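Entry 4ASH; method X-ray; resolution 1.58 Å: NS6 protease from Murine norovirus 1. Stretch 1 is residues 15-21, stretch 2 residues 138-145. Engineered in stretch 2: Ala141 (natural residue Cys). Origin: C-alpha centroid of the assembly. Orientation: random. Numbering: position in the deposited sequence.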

# COMPACT_ATOMS: atom_id res chain seq x y z
N GLY A 15 12.59 -5.03 -1.29
CA GLY A 15 13.25 -4.90 -0.01
C GLY A 15 12.84 -6.05 0.89
O GLY A 15 12.89 -7.21 0.48
N THR A 16 12.40 -5.72 2.09
CA THR A 16 11.95 -6.71 3.06
C THR A 16 10.43 -6.88 3.05
O THR A 16 9.84 -7.41 4.00
CB THR A 16 12.44 -6.37 4.48
OG1 THR A 16 12.02 -5.05 4.83
CG2 THR A 16 13.96 -6.45 4.54
N GLY A 17 9.80 -6.45 1.96
CA GLY A 17 8.36 -6.59 1.82
C GLY A 17 7.93 -6.70 0.37
O GLY A 17 8.49 -7.48 -0.41
N TRP A 18 6.94 -5.89 0.02
CA TRP A 18 6.31 -5.93 -1.29
C TRP A 18 6.05 -4.50 -1.75
O TRP A 18 6.15 -3.57 -0.96
CB TRP A 18 4.99 -6.68 -1.21
CG TRP A 18 5.19 -8.06 -0.72
CD1 TRP A 18 5.28 -8.45 0.58
CD2 TRP A 18 5.34 -9.23 -1.51
NE1 TRP A 18 5.50 -9.82 0.65
CE2 TRP A 18 5.53 -10.31 -0.63
CE3 TRP A 18 5.34 -9.48 -2.89
CZ2 TRP A 18 5.71 -11.62 -1.08
CZ3 TRP A 18 5.51 -10.78 -3.34
CH2 TRP A 18 5.70 -11.82 -2.43
N GLY A 19 5.72 -4.35 -3.03
CA GLY A 19 5.24 -3.08 -3.54
C GLY A 19 4.25 -3.34 -4.67
O GLY A 19 4.01 -4.51 -5.03
N PHE A 20 3.70 -2.27 -5.24
CA PHE A 20 2.59 -2.37 -6.18
C PHE A 20 2.76 -1.38 -7.31
O PHE A 20 2.99 -0.18 -7.06
CB PHE A 20 1.27 -2.07 -5.45
CG PHE A 20 0.04 -2.21 -6.32
CD1 PHE A 20 -0.40 -3.47 -6.71
CD2 PHE A 20 -0.68 -1.10 -6.72
CE1 PHE A 20 -1.53 -3.61 -7.48
CE2 PHE A 20 -1.82 -1.24 -7.50
CZ PHE A 20 -2.25 -2.48 -7.88
N TRP A 21 2.66 -1.86 -8.54
CA TRP A 21 2.64 -0.97 -9.70
C TRP A 21 1.29 -0.33 -9.91
O TRP A 21 0.34 -0.99 -10.35
CB TRP A 21 3.04 -1.73 -10.97
CG TRP A 21 4.46 -2.15 -10.96
CD1 TRP A 21 4.95 -3.39 -10.62
CD2 TRP A 21 5.61 -1.34 -11.24
NE1 TRP A 21 6.32 -3.39 -10.70
CE2 TRP A 21 6.75 -2.14 -11.07
CE3 TRP A 21 5.77 0.00 -11.60
CZ2 TRP A 21 8.05 -1.66 -11.26
CZ3 TRP A 21 7.06 0.49 -11.79
CH2 TRP A 21 8.18 -0.34 -11.62
N PRO A 138 4.20 -10.73 9.64
CA PRO A 138 5.47 -10.08 9.31
C PRO A 138 5.95 -10.51 7.94
O PRO A 138 6.05 -11.72 7.66
CB PRO A 138 6.42 -10.60 10.39
CG PRO A 138 5.53 -10.83 11.55
CD PRO A 138 4.24 -11.35 10.98
N GLY A 139 6.23 -9.53 7.09
CA GLY A 139 6.67 -9.79 5.74
C GLY A 139 5.67 -9.27 4.72
O GLY A 139 6.02 -9.12 3.55
N ASP A 140 4.44 -9.00 5.16
CA ASP A 140 3.35 -8.59 4.27
C ASP A 140 3.36 -7.10 3.94
O ASP A 140 2.66 -6.68 3.02
CB ASP A 140 1.97 -8.92 4.84
CG ASP A 140 1.66 -10.40 4.88
OD1 ASP A 140 2.37 -11.22 4.25
OD2 ASP A 140 0.67 -10.74 5.54
N ALA A 141 4.13 -6.29 4.68
CA ALA A 141 4.11 -4.84 4.45
C ALA A 141 4.44 -4.47 3.01
O ALA A 141 5.35 -5.04 2.39
CB ALA A 141 5.03 -4.11 5.41
N GLY A 142 3.71 -3.50 2.49
CA GLY A 142 3.86 -3.05 1.11
C GLY A 142 2.76 -3.53 0.19
O GLY A 142 2.58 -2.96 -0.89
N CYS A 143 2.05 -4.58 0.56
CA CYS A 143 0.95 -5.08 -0.26
C CYS A 143 -0.18 -4.04 -0.33
O CYS A 143 -0.46 -3.34 0.66
CB CYS A 143 0.44 -6.43 0.24
SG CYS A 143 1.63 -7.78 -0.02
N PRO A 144 -0.81 -3.90 -1.50
CA PRO A 144 -1.80 -2.83 -1.67
C PRO A 144 -3.17 -3.12 -1.06
O PRO A 144 -3.61 -4.26 -0.98
CB PRO A 144 -1.92 -2.74 -3.19
CG PRO A 144 -1.75 -4.19 -3.62
CD PRO A 144 -0.63 -4.70 -2.73
N TYR A 145 -3.86 -2.05 -0.67
CA TYR A 145 -5.27 -2.11 -0.32
C TYR A 145 -6.04 -1.56 -1.50
O TYR A 145 -5.75 -0.45 -1.94
CB TYR A 145 -5.54 -1.20 0.87
CG TYR A 145 -5.12 -1.74 2.22
CD1 TYR A 145 -3.83 -2.19 2.45
CD2 TYR A 145 -6.03 -1.79 3.28
CE1 TYR A 145 -3.44 -2.68 3.69
CE2 TYR A 145 -5.65 -2.28 4.53
CZ TYR A 145 -4.36 -2.72 4.73
OH TYR A 145 -3.97 -3.21 5.97
O HOH W 1 4.30 -11.81 2.38

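The contact pairs an extended strand, Gly17 to Trp21, with a turn that leads into a second strand, and the two run in nearly the same direction, 14° apart. Trp18 gives up the most surface and organizes the rest. Trp18 N donates a hydrogen bond to Ala141 O at 3.0 Å, a direct backbone hydrogen bond between the stretches. Its carbonyl faces the turn as well: Gly142 CA lies 3.1 Å from Trp18 O, a CA-H...O contact that packs the two backbones closely. A side chain at Gly142 would put its CB into Trp18 O, and at these backbone angles a CB would also jam against Ala141 O, which by itself calls for glycine. Gly17 obeys the same rule from the facing strand, since a CB would run into Ala141 O; instead, Gly17 CA makes a second CA-H...O contact, 3.4 Å from Ala141 O.

The turn is type II, Asp140 to Cys143, closed by a hydrogen bond from Cys143 N to Asp140 O at 3.3 Å. Ala141, an engineered replacement for Cys, presents its carbonyl to the strand while its CB points sideways.

The five-membered ring of the Trp18 indole lies beside the turn. Cys143 SG sits over one face, 4.0 Å from the centroid of the five-membered ring of Trp18, so a polarizable sulfur meets the pi cloud. At the ring edge, Trp18 NE1 comes within 3.0 Å of Gly139 O. Water 1 accepts a weak hydrogen bond from Trp18 NE1 (2.9 Å to its O), and its O lies 2.8 Å from Asp140 OD1, to which it can donate.

Two residues along, Phe20 and Pro144 form the apolar end of the contact. The CA-to-CB bonds of both point toward the other stretch, and Pro144 CB lies 4.0 Å from the centroid of the Phe20 ring, over its face. This CH-pi contact suits proline, whose rigid ring offers C-H groups to the aromatic surface.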